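Local coordinates for protein 2-oxoadipate dioxygenase/decarboxylase (PDB 6W1G) that catalyses the iron(II)-dependent decarboxylation and hydroxylation of 2-oxoadipate to D-2-hydroxyglutarate, a step of D-lysine catabolism, at residues A[104-108]-A[210-214]. Sequence-based numbering, arbitrary orientation.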
loop_
_atom_site.group_PDB
_atom_site.type_symbol
_atom_site.label_atom_id
_atom_site.label_comp_id
_atom_site.label_asym_id
_atom_site.label_seq_id
_atom_site.Cartn_x
_atom_site.Cartn_y
_atom_site.Cartn_z
ATOM N N ALA A 104 14.084 -12.199 -6.531
ATOM C CA ALA A 104 13.125 -12.839 -7.418
ATOM C C ALA A 104 13.377 -12.531 -8.888
ATOM O O ALA A 104 12.500 -12.789 -9.716
ATOM C CB ALA A 104 11.699 -12.417 -7.045
ATOM N N GLY A 105 14.538 -11.979 -9.226
ATOM C CA GLY A 105 14.916 -11.726 -10.600
ATOM C C GLY A 105 14.374 -10.449 -11.212
ATOM O O GLY A 105 14.634 -10.195 -12.395
ATOM N N VAL A 106 13.612 -9.654 -10.467
ATOM C CA VAL A 106 13.086 -8.379 -10.956
ATOM C C VAL A 106 14.030 -7.257 -10.537
ATOM O O VAL A 106 14.325 -7.111 -9.339
ATOM C CB VAL A 106 11.674 -8.108 -10.413
ATOM C CG1 VAL A 106 11.087 -6.854 -11.055
ATOM C CG2 VAL A 106 10.768 -9.316 -10.630
ATOM N N PRO A 107 14.519 -6.433 -11.468
ATOM C CA PRO A 107 15.599 -5.478 -11.141
ATOM C C PRO A 107 15.102 -4.179 -10.496
ATOM O O PRO A 107 15.387 -3.075 -10.969
ATOM C CB PRO A 107 16.240 -5.242 -12.517
ATOM C CG PRO A 107 15.092 -5.337 -13.461
ATOM C CD PRO A 107 14.252 -6.479 -12.918
ATOM N N VAL A 108 14.381 -4.313 -9.377
ATOM C CA VAL A 108 13.910 -3.168 -8.617
ATOM C C VAL A 108 14.059 -3.429 -7.116
ATOM O O VAL A 108 14.093 -4.571 -6.652
ATOM C CB VAL A 108 12.431 -2.770 -8.893
ATOM C CG1 VAL A 108 12.181 -2.368 -10.353
ATOM C CG2 VAL A 108 11.481 -3.884 -8.466
ATOM N N HIS A 210 14.030 -6.806 -19.864
ATOM C CA HIS A 210 12.985 -6.994 -18.872
ATOM C C HIS A 210 11.882 -6.001 -19.205
ATOM O O HIS A 210 12.169 -4.836 -19.492
ATOM C CB HIS A 210 13.530 -6.739 -17.452
ATOM C CG HIS A 210 12.768 -7.445 -16.379
ATOM N ND1 HIS A 210 11.555 -6.988 -15.915
ATOM C CD2 HIS A 210 13.034 -8.581 -15.693
ATOM C CE1 HIS A 210 11.107 -7.808 -14.980
ATOM N NE2 HIS A 210 11.979 -8.794 -14.840
ATOM N N ARG A 211 10.626 -6.463 -19.182
ATOM C CA ARG A 211 9.524 -5.559 -19.483
ATOM C C ARG A 211 9.570 -4.332 -18.593
ATOM O O ARG A 211 9.209 -3.233 -19.025
ATOM C CB ARG A 211 8.181 -6.271 -19.330
ATOM C CG ARG A 211 7.919 -6.834 -17.948
ATOM C CD ARG A 211 7.212 -8.197 -18.015
ATOM N NE ARG A 211 5.888 -8.127 -18.629
ATOM C CZ ARG A 211 4.739 -8.418 -18.017
ATOM N NH1 ARG A 211 3.596 -8.314 -18.684
ATOM N NH2 ARG A 211 4.723 -8.823 -16.755
ATOM N N LEU A 212 10.027 -4.489 -17.351
ATOM C CA LEU A 212 10.079 -3.364 -16.428
ATOM C C LEU A 212 11.106 -2.322 -16.854
ATOM O O LEU A 212 10.897 -1.122 -16.658
ATOM C CB LEU A 212 10.385 -3.879 -15.027
ATOM C CG LEU A 212 10.162 -2.871 -13.910
ATOM C CD1 LEU A 212 9.745 -3.558 -12.634
ATOM C CD2 LEU A 212 11.437 -2.063 -13.709
ATOM N N ILE A 213 12.204 -2.750 -17.466
ATOM C CA ILE A 213 13.193 -1.785 -17.927
ATOM C C ILE A 213 12.601 -0.880 -18.998
ATOM O O ILE A 213 12.821 0.331 -18.985
ATOM C CB ILE A 213 14.461 -2.524 -18.394
ATOM C CG1 ILE A 213 15.103 -3.236 -17.193
ATOM C CG2 ILE A 213 15.433 -1.587 -19.064
ATOM C CD1 ILE A 213 16.193 -4.214 -17.570
ATOM N N ALA A 214 11.840 -1.449 -19.944
ATOM C CA ALA A 214 11.196 -0.613 -20.949
ATOM C C ALA A 214 10.145 0.311 -20.328
ATOM O O ALA A 214 10.057 1.492 -20.689
ATOM C CB ALA A 214 10.572 -1.471 -22.042
#
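L212, P107 and H210 have the most surface covered where the loop 104-108 meets the first turn of a helix at 210-214; the segments bury 244 Å² in all. No hydrogen bond crosses between them, and the direct contacts are van der Waals and CH-pi. The clearest of these is a CH-pi interaction: P107 CD lies 3.7 Å from the centroid of the H210 ring and 10° off its normal, which places the methylene squarely over one face. That ring is fixed from its own side, because H210 is the N-cap of helix 211-217 and its ND1 accepts from L212 N at 3.3 Å with an N-H...acceptor angle of 159°. P107 is the centre of an inverse gamma turn, closed by V108 N to V106 O at 2.8 Å. This turn belongs to the connection between the antiparallel strands 94-100 and 108-114 of the five-stranded mixed sheet in this member of the glyoxalase clan, and backbone hydrogen bonds join P107 with R134 and V108 with L101. The helix packs its N-terminal turn against one end of that sheet, L212 and I213 also touching L133 of strand 127-133. L212 reaches both valines, its CD1 standing 3.9 Å from V106 CG1 and its CD2 3.5 Å from V108 CG1. I213 CG1 meets P107 CG more loosely, at 4.3 Å. The side chain of L212 also comes within about 4 Å of that of R74, a 2-oxoadipate-binding residue considered important for substrate specificity, consistent with L212 lying beside the substrate pocket.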